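Local coordinates for brain-specific angiogenesis inhibitor 1-associated protein 2-like protein 2 (Mus musculus, PDB 3OK8) that binds phosphoinositides and, through its dimeric I-BAR (IMD) domain, induces the formation of planar or gently curved membrane structures, at residues P5-F10 and A165-F170. Sequence-based numbering, arbitrary orientation.
Sequences PEMDQF and AQMQAF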
loop_
_atom_site.group_PDB
_atom_site.type_symbol
_atom_site.label_atom_id
_atom_site.label_comp_id
_atom_site.label_asym_id
_atom_site.label_seq_id
_atom_site.Cartn_x
_atom_site.Cartn_y
_atom_site.Cartn_z
ATOM N N PRO A 5 -10.374 56.280 3.191
ATOM C CA PRO A 5 -10.702 55.275 2.172
ATOM C C PRO A 5 -9.678 54.144 2.173
ATOM O O PRO A 5 -10.043 52.966 2.100
ATOM C CB PRO A 5 -10.613 56.066 0.856
ATOM C CG PRO A 5 -10.697 57.495 1.249
ATOM C CD PRO A 5 -10.013 57.566 2.575
ATOM N N GLU A 6 -8.403 54.512 2.268
ATOM C CA GLU A 6 -7.325 53.537 2.350
ATOM C C GLU A 6 -7.455 52.647 3.583
ATOM O O GLU A 6 -6.964 51.517 3.597
ATOM C CB GLU A 6 -5.967 54.237 2.359
ATOM C CG GLU A 6 -4.787 53.280 2.465
ATOM C CD GLU A 6 -3.447 53.975 2.280
ATOM O OE1 GLU A 6 -2.434 53.490 2.833
ATOM O OE2 GLU A 6 -3.403 55.010 1.583
ATOM N N MET A 7 -8.124 53.150 4.616
ATOM C CA MET A 7 -8.219 52.415 5.872
ATOM C C MET A 7 -9.316 51.365 5.929
ATOM O O MET A 7 -9.129 50.322 6.555
ATOM C CB MET A 7 -8.331 53.354 7.062
ATOM C CG MET A 7 -7.009 53.914 7.483
ATOM S SD MET A 7 -6.821 53.811 9.258
ATOM C CE MET A 7 -5.911 55.328 9.572
ATOM N N ASP A 8 -10.458 51.626 5.298
ATOM C CA ASP A 8 -11.458 50.576 5.182
ATOM C C ASP A 8 -10.905 49.473 4.276
ATOM O O ASP A 8 -11.367 48.333 4.309
ATOM C CB ASP A 8 -12.790 51.106 4.650
ATOM C CG ASP A 8 -13.966 50.211 5.030
ATOM O OD1 ASP A 8 -14.621 49.652 4.121
ATOM O OD2 ASP A 8 -14.228 50.057 6.244
ATOM N N GLN A 9 -9.908 49.825 3.469
ATOM C CA GLN A 9 -9.204 48.850 2.642
ATOM C C GLN A 9 -8.413 47.882 3.520
ATOM O O GLN A 9 -8.603 46.674 3.457
ATOM C CB GLN A 9 -8.274 49.559 1.656
ATOM C CG GLN A 9 -7.069 48.740 1.229
ATOM C CD GLN A 9 -7.441 47.561 0.352
ATOM O OE1 GLN A 9 -8.550 47.504 -0.194
ATOM N NE2 GLN A 9 -6.512 46.612 0.204
ATOM N N PHE A 10 -7.520 48.415 4.340
ATOM C CA PHE A 10 -6.808 47.588 5.295
ATOM C C PHE A 10 -7.795 46.769 6.104
ATOM O O PHE A 10 -7.632 45.557 6.271
ATOM C CB PHE A 10 -5.933 48.441 6.212
ATOM C CG PHE A 10 -4.587 48.743 5.637
ATOM C CD1 PHE A 10 -3.475 48.024 6.033
ATOM C CD2 PHE A 10 -4.436 49.727 4.679
ATOM C CE1 PHE A 10 -2.231 48.294 5.498
ATOM C CE2 PHE A 10 -3.196 50.004 4.138
ATOM C CZ PHE A 10 -2.091 49.287 4.547
ATOM N N ALA A 165 -2.091 58.730 13.033
ATOM C CA ALA A 165 -0.817 58.053 12.820
ATOM C C ALA A 165 -0.823 56.686 13.516
ATOM O O ALA A 165 -0.396 55.687 12.936
ATOM C CB ALA A 165 0.346 58.916 13.309
ATOM N N GLN A 166 -1.327 56.656 14.749
ATOM C CA GLN A 166 -1.449 55.432 15.532
ATOM C C GLN A 166 -2.361 54.403 14.865
ATOM O O GLN A 166 -2.100 53.191 14.907
ATOM C CB GLN A 166 -1.984 55.757 16.923
ATOM C CG GLN A 166 -1.087 56.681 17.710
ATOM C CD GLN A 166 -1.683 57.076 19.042
ATOM O OE1 GLN A 166 -2.825 56.734 19.360
ATOM N NE2 GLN A 166 -0.909 57.797 19.834
ATOM N N MET A 167 -3.440 54.888 14.260
ATOM C CA MET A 167 -4.345 54.009 13.540
ATOM C C MET A 167 -3.697 53.447 12.273
ATOM O O MET A 167 -3.947 52.301 11.906
ATOM C CB MET A 167 -5.665 54.710 13.215
ATOM C CG MET A 167 -6.744 53.755 12.717
ATOM S SD MET A 167 -8.408 54.422 12.846
ATOM C CE MET A 167 -9.404 53.066 12.211
ATOM N N GLN A 168 -2.870 54.246 11.605
ATOM C CA GLN A 168 -2.135 53.743 10.450
ATOM C C GLN A 168 -1.204 52.617 10.888
ATOM O O GLN A 168 -1.123 51.575 10.234
ATOM C CB GLN A 168 -1.327 54.850 9.771
ATOM C CG GLN A 168 -2.150 55.774 8.882
ATOM C CD GLN A 168 -1.305 56.831 8.187
ATOM O OE1 GLN A 168 -0.432 57.444 8.801
ATOM N NE2 GLN A 168 -1.562 57.047 6.900
ATOM N N ALA A 169 -0.512 52.839 12.002
ATOM C CA ALA A 169 0.419 51.865 12.555
ATOM C C ALA A 169 -0.284 50.560 12.887
ATOM O O ALA A 169 0.123 49.503 12.417
ATOM C CB ALA A 169 1.093 52.417 13.791
ATOM N N PHE A 170 -1.327 50.659 13.710
ATOM C CA PHE A 170 -2.155 49.530 14.140
ATOM C C PHE A 170 -2.735 48.734 12.969
ATOM O O PHE A 170 -2.547 47.530 12.876
ATOM C CB PHE A 170 -3.279 50.041 15.057
ATOM C CG PHE A 170 -4.513 49.165 15.089
ATOM C CD1 PHE A 170 -5.542 49.353 14.176
ATOM C CD2 PHE A 170 -4.662 48.187 16.058
ATOM C CE1 PHE A 170 -6.677 48.571 14.211
ATOM C CE2 PHE A 170 -5.795 47.404 16.097
ATOM C CZ PHE A 170 -6.807 47.596 15.174
#
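M7 meets M167 and Q168 without any hydrogen bond between the two segments; the shortest polar bond here is internal to one helix, from F170 N to Q166 O (2.9 Å), a routine bond of the helix that carries M167 and Q168. The contact is chiefly between the two methionine chains, with a smaller part from Q168. The CB of M7 points toward 165-170, and with CG anti to the carbonyl carbon (chi1 -80°) the thioether is carried over to the other helix. There M7 SD lies 3.5 Å from M167 CG, and the M7 methyl CE lies 3.6 Å from M167 CG and 3.7 Å from M167 CB. The bends at chi2 and chi3 bring this methyl up to the neighbouring helix backbone, where CE is 3.8 Å from Q168 N, and also to the aliphatic root of Q168, with CE 3.8 Å from Q168 CG. M167 takes the other course: CG is anti to its backbone N (chi1 -168°) and the rest of the chain runs out extended, passing the M7 chain at a slant. The sulfurs M7 SD and M167 SD come to 4.0 Å of each other, a dispersion contact between polarisable atoms. Q168, itself exposed, adds its CG methylene at the margin of this buried methionine pair. The pairing joins the N-terminal part of the first helix, 5-66, to helix 153-217 within the three-helix bundle of the I-BAR domain. M7 also packs on H164, while Y128 of helix 71-147 touches M167 and gives a weak hydrogen bond to M7 O. One turn further on, F10 continues the packing onto V171 and forms a cation-pi pair with K175 of helix 153-217.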